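PDB 2YHE: Sec-alkyl sulfatase from Pseudomonas sp. dsm 6611, which hydrolyses (R)-secondary-alkyl sulfates with strict inversion of configuration, giving homochiral (S)-alcohols and sulfate, as a zinc-dependent, homodimeric member of the metallo-beta-lactamase superfamily. Local coordinates for the interface of chains A and B. Numbering follows the deposited sequence. Chains: chain A/B, Sec-alkyl sulfatase.

The interface of chains A and B. Residues chain A 485, 489, 505, 658-659; chain B 395, 438, 440-441.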
loop_
_atom_site.group_PDB
_atom_site.type_symbol
_atom_site.label_atom_id
_atom_site.label_comp_id
_atom_site.label_asym_id
_atom_site.label_seq_id
_atom_site.Cartn_x
_atom_site.Cartn_y
_atom_site.Cartn_z
ATOM N N ASN A 485 18.479 9.894 17.619
ATOM C CA ASN A 485 18.524 9.014 16.448
ATOM C C ASN A 485 19.508 9.558 15.415
ATOM O O ASN A 485 20.292 8.792 14.854
ATOM C CB ASN A 485 17.136 8.865 15.833
ATOM C CG ASN A 485 17.083 7.857 14.729
ATOM O OD1 ASN A 485 17.509 6.704 14.888
ATOM N ND2 ASN A 485 16.587 8.283 13.576
ATOM N N PHE A 489 22.918 7.598 14.496
ATOM C CA PHE A 489 23.177 7.286 13.090
ATOM C C PHE A 489 24.392 7.992 12.521
ATOM O O PHE A 489 25.050 7.437 11.644
ATOM C CB PHE A 489 21.933 7.455 12.218
ATOM C CG PHE A 489 21.125 6.179 12.179
ATOM C CD1 PHE A 489 20.250 5.856 13.214
ATOM C CD2 PHE A 489 21.249 5.292 11.117
ATOM C CE1 PHE A 489 19.511 4.671 13.186
ATOM C CE2 PHE A 489 20.505 4.110 11.083
ATOM C CZ PHE A 489 19.635 3.814 12.114
ATOM N N MET A 505 13.598 6.165 25.127
ATOM C CA MET A 505 12.728 5.112 24.588
ATOM C C MET A 505 12.076 4.322 25.695
ATOM O O MET A 505 10.880 4.020 25.628
ATOM C CB MET A 505 13.503 4.160 23.699
ATOM C CG MET A 505 13.628 4.636 22.288
ATOM S SD MET A 505 14.048 3.280 21.171
ATOM C CE MET A 505 14.321 4.207 19.666
ATOM N N ILE A 658 18.723 -2.252 13.494
ATOM C CA ILE A 658 17.508 -1.483 13.296
ATOM C C ILE A 658 17.676 -0.086 13.900
ATOM O O ILE A 658 17.421 0.896 13.203
ATOM C CB ILE A 658 16.279 -2.273 13.828
ATOM C CG1 ILE A 658 15.869 -3.364 12.814
ATOM C CG2 ILE A 658 15.121 -1.351 14.171
ATOM C CD1 ILE A 658 14.910 -4.442 13.320
ATOM N N VAL A 659 18.154 -0.003 15.168
ATOM C CA VAL A 659 18.301 1.253 15.939
ATOM C C VAL A 659 19.653 1.989 15.771
ATOM O O VAL A 659 19.953 2.995 16.427
ATOM C CB VAL A 659 17.816 1.131 17.393
ATOM C CG1 VAL A 659 16.311 0.905 17.459
ATOM C CG2 VAL A 659 18.578 0.051 18.151
ATOM N N GLU B 395 17.634 4.303 2.422
ATOM C CA GLU B 395 18.937 3.650 2.232
ATOM C C GLU B 395 18.885 2.906 0.880
ATOM O O GLU B 395 19.832 3.009 0.102
ATOM C CB GLU B 395 19.242 2.636 3.355
ATOM C CG GLU B 395 19.617 3.234 4.695
ATOM C CD GLU B 395 19.654 2.292 5.891
ATOM O OE1 GLU B 395 19.504 1.062 5.711
ATOM O OE2 GLU B 395 19.814 2.800 7.024
ATOM N N ASN B 438 12.464 1.441 12.922
ATOM C CA ASN B 438 13.219 2.148 13.948
ATOM C C ASN B 438 12.235 2.919 14.852
ATOM O O ASN B 438 11.609 3.872 14.352
ATOM C CB ASN B 438 14.249 3.087 13.295
ATOM C CG ASN B 438 15.137 3.836 14.251
ATOM O OD1 ASN B 438 14.927 3.899 15.473
ATOM N ND2 ASN B 438 16.164 4.418 13.701
ATOM N N ALA B 440 12.460 5.290 16.837
ATOM C CA ALA B 440 12.646 6.737 16.873
ATOM C C ALA B 440 11.758 7.463 15.784
ATOM O O ALA B 440 11.474 8.673 15.880
ATOM C CB ALA B 440 14.101 7.083 16.677
ATOM N N ASN B 441 11.299 6.697 14.776
ATOM C CA ASN B 441 10.457 7.181 13.678
ATOM C C ASN B 441 9.017 6.677 13.829
ATOM O O ASN B 441 8.235 6.763 12.884
ATOM C CB ASN B 441 11.040 6.700 12.340
ATOM C CG ASN B 441 12.455 7.138 12.069
ATOM O OD1 ASN B 441 13.332 6.312 11.789
ATOM N ND2 ASN B 441 12.718 8.447 12.142
HETATM O O HOH W 1 16.273 7.111 10.859
#
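B:Asn438 and A:Asn485 meet from opposite directions in this part of the homodimer interface, their amide groups joined by a direct hydrogen bond. The donor is ND2 of B:Asn438 and the acceptor is OD1 of A:Asn485, at 2.9 Å. Its geometry is moderately bent, 149° at the hydrogen. The two amide planes are steeply inclined to each other, and the donor is tilted out of the acceptor's carbonyl plane. In B:Asn438, CG anti to the backbone N (chi1 -178°) directs the amide towards chain A. The amide N of B:Ala440 donates to OD1 of B:Asn438 at 3.1 Å, from above the carbonyl plane, which would restrain the amide's rotation. This assignment of the oxygen would leave the NH2 end to face A:Asn485.

The more closely packed part lies around this amide pair and involves A:Phe489, B:Ala440 and A:Met505. CE1 of A:Phe489 is 3.4 Å from ND2 of B:Asn438, the ring inclined 30° to the amide. The methyl group CB of B:Ala440 packs 3.6 Å from CB of A:Asn485, while CE of A:Met505, at the end of an extended side chain, lies 3.6 Å from the backbone N of B:Ala440. A:Ile658 and A:Val659 add more distant contacts, CG2 of A:Ile658 being 4.0 Å from CA of B:Asn438.

The looser side is water-mediated. ND2 of A:Asn485 is 3.0 Å from water 1, which also hydrogen-bonds to OD1 of B:Asn441; these two amides, crossing nearly at right angles, are linked by a bridging water. OE2 of B:Glu395 comes no nearer than 4.3 Å to CE2 of A:Phe489, a peripheral contact.

In the fold, helices 477-490 and 495-511 of chain A, with the loop after helix 639-647 that carries A:Ile658 and A:Val659, meet B:Asn438, 3-10 turn 439-441 and helix 393-399 of chain B. The core residues of both sides belong to the alkyl sulfatase dimerisation region, and two-fold symmetry repeats the arrangement with the chains exchanged.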